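Local coordinates for translation initiation factor eIF2 assembly protein (Schizosaccharomyces pombe, PDB 4ZGP) that acts as an ATP-dependent chaperone that binds the gamma subunit of eIF2 and lets it assemble with the alpha and beta subunits, at residues V58-E64 against L142-K146. Numbering follows the deposited sequence.
Sequences VLKYLHE and LLLLK
Y61 lays one face of its ring against the aliphatic chain of K146, joining helices 56-62 and 138-146 of this ATP-grasp protein. The evidence for a CH-pi contact is that K146 CD stands 4.2 Å from the centroid of the Y61 ring, 27° off the normal. The two side chains meet at about a right angle. L142 meets the same ring obliquely, its CB 3.6 Å from Y61 CE2, while the carbonyl O of L142 lies in plane at the ring edge. With CG anti to the backbone N (chi1 172°), Y61 reaches across to the neighbouring helix; Y92, outside both segments, adds an edge-to-face ring contact. Replacing this tyrosine by an alanine would probably open a gap between the helices and leave the K146 methylenes without the ring face they lie on.

The axes of segments 58-62 and 142-146 come within 10.1 Å at 52°, and no hydrogen bond crosses, so the contact rests on van der Waals packing and the CH-pi contact. L62 CD2 touches L145 CB at 3.6 Å, and V58 CG1 meets L142 CD2. L145 also packs on P114 of strand 112-115, and its side chain is about 5 Å from that of the ATP-binding K115 and about 11 Å from the bound ADP. Near E64, the K146 chain bends at chi3, and its NZ stops 4.1 Å from E64 OE2, beyond salt-bridge range.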
loop_
_atom_site.group_PDB
_atom_site.type_symbol
_atom_site.label_atom_id
_atom_site.label_comp_id
_atom_site.label_asym_id
_atom_site.label_seq_id
_atom_site.Cartn_x
_atom_site.Cartn_y
_atom_site.Cartn_z
ATOM N N VAL A 58 18.145 -4.577 11.207
ATOM C CA VAL A 58 16.795 -4.974 10.831
ATOM C C VAL A 58 16.804 -5.515 9.397
ATOM O O VAL A 58 16.235 -6.576 9.107
ATOM C CB VAL A 58 15.791 -3.796 10.964
ATOM C CG1 VAL A 58 14.466 -4.116 10.276
ATOM C CG2 VAL A 58 15.544 -3.468 12.430
ATOM N N LEU A 59 17.464 -4.780 8.512
ATOM C CA LEU A 59 17.567 -5.150 7.108
ATOM C C LEU A 59 18.195 -6.530 6.970
ATOM O O LEU A 59 17.739 -7.363 6.187
ATOM C CB LEU A 59 18.386 -4.098 6.358
ATOM C CG LEU A 59 18.332 -4.007 4.838
ATOM C CD1 LEU A 59 16.902 -4.049 4.369
ATOM C CD2 LEU A 59 18.997 -2.714 4.398
ATOM N N LYS A 60 19.228 -6.771 7.768
ATOM C CA LYS A 60 19.951 -8.038 7.750
ATOM C C LYS A 60 19.035 -9.194 8.168
ATOM O O LYS A 60 18.991 -10.237 7.518
ATOM C CB LYS A 60 21.177 -7.938 8.664
ATOM C CG LYS A 60 22.276 -8.968 8.409
ATOM C CD LYS A 60 22.063 -10.238 9.224
ATOM C CE LYS A 60 23.367 -11.013 9.394
ATOM N NZ LYS A 60 24.017 -11.308 8.084
ATOM N N TYR A 61 18.294 -8.990 9.252
ATOM C CA TYR A 61 17.335 -9.971 9.748
ATOM C C TYR A 61 16.233 -10.299 8.733
ATOM O O TYR A 61 15.802 -11.449 8.634
ATOM C CB TYR A 61 16.728 -9.453 11.055
ATOM C CG TYR A 61 15.570 -10.236 11.626
ATOM C CD1 TYR A 61 15.781 -11.273 12.522
ATOM C CD2 TYR A 61 14.263 -9.904 11.306
ATOM C CE1 TYR A 61 14.720 -11.972 13.061
ATOM C CE2 TYR A 61 13.204 -10.594 11.833
ATOM C CZ TYR A 61 13.433 -11.624 12.717
ATOM O OH TYR A 61 12.365 -12.306 13.247
ATOM N N LEU A 62 15.782 -9.300 7.974
ATOM C CA LEU A 62 14.655 -9.509 7.061
ATOM C C LEU A 62 14.979 -10.400 5.859
ATOM O O LEU A 62 14.071 -10.940 5.228
ATOM C CB LEU A 62 14.124 -8.170 6.553
ATOM C CG LEU A 62 13.389 -7.309 7.579
ATOM C CD1 LEU A 62 12.908 -6.020 6.921
ATOM C CD2 LEU A 62 12.223 -8.072 8.204
ATOM N N HIS A 63 16.260 -10.553 5.544
ATOM C CA HIS A 63 16.675 -11.406 4.424
ATOM C C HIS A 63 16.785 -12.913 4.756
ATOM O O HIS A 63 17.143 -13.710 3.895
ATOM C CB HIS A 63 18.015 -10.917 3.866
ATOM C CG HIS A 63 17.894 -9.766 2.912
ATOM N ND1 HIS A 63 18.225 -8.473 3.259
ATOM C CD2 HIS A 63 17.484 -9.716 1.623
ATOM C CE1 HIS A 63 18.023 -7.676 2.224
ATOM N NE2 HIS A 63 17.574 -8.405 1.218
ATOM N N GLU A 64 16.474 -13.302 5.989
ATOM C CA GLU A 64 16.590 -14.704 6.404
ATOM C C GLU A 64 15.482 -15.586 5.843
ATOM O O GLU A 64 14.304 -15.293 6.034
ATOM C CB GLU A 64 16.569 -14.812 7.927
ATOM C CG GLU A 64 17.734 -14.146 8.628
ATOM C CD GLU A 64 17.697 -14.380 10.124
ATOM O OE1 GLU A 64 18.443 -13.689 10.851
ATOM O OE2 GLU A 64 16.923 -15.257 10.570
ATOM N N LEU A 142 8.595 -7.659 13.230
ATOM C CA LEU A 142 9.706 -8.273 12.518
ATOM C C LEU A 142 9.339 -9.644 11.968
ATOM O O LEU A 142 9.738 -10.010 10.862
ATOM C CB LEU A 142 10.927 -8.385 13.445
ATOM C CG LEU A 142 11.582 -7.039 13.791
ATOM C CD1 LEU A 142 12.542 -7.154 14.971
ATOM C CD2 LEU A 142 12.309 -6.507 12.578
ATOM N N LEU A 143 8.579 -10.400 12.747
ATOM C CA LEU A 143 8.179 -11.734 12.321
ATOM C C LEU A 143 7.285 -11.625 11.086
ATOM O O LEU A 143 7.474 -12.340 10.092
ATOM C CB LEU A 143 7.477 -12.459 13.474
ATOM C CG LEU A 143 7.202 -13.953 13.381
ATOM C CD1 LEU A 143 7.484 -14.608 14.725
ATOM C CD2 LEU A 143 5.763 -14.154 13.015
ATOM N N LEU A 144 6.342 -10.688 11.128
ATOM C CA LEU A 144 5.420 -10.500 10.013
ATOM C C LEU A 144 6.155 -10.041 8.746
ATOM O O LEU A 144 5.913 -10.555 7.650
ATOM C CB LEU A 144 4.328 -9.500 10.404
ATOM C CG LEU A 144 3.155 -9.250 9.456
ATOM C CD1 LEU A 144 2.366 -10.534 9.160
ATOM C CD2 LEU A 144 2.232 -8.205 10.062
ATOM N N LEU A 145 7.068 -9.089 8.892
ATOM C CA LEU A 145 7.819 -8.606 7.736
ATOM C C LEU A 145 8.734 -9.671 7.148
ATOM O O LEU A 145 8.889 -9.755 5.930
ATOM C CB LEU A 145 8.658 -7.378 8.102
ATOM C CG LEU A 145 7.879 -6.116 8.481
ATOM C CD1 LEU A 145 8.856 -5.010 8.858
ATOM C CD2 LEU A 145 6.980 -5.672 7.333
ATOM N N LYS A 146 9.361 -10.459 8.015
ATOM C CA LYS A 146 10.279 -11.504 7.564
ATOM C C LYS A 146 9.561 -12.592 6.755
ATOM O O LYS A 146 10.170 -13.229 5.889
ATOM C CB LYS A 146 10.999 -12.132 8.767
ATOM C CG LYS A 146 12.183 -13.015 8.404
ATOM C CD LYS A 146 12.761 -13.716 9.628
ATOM C CE LYS A 146 12.321 -15.177 9.694
ATOM N NZ LYS A 146 12.928 -15.913 10.841
#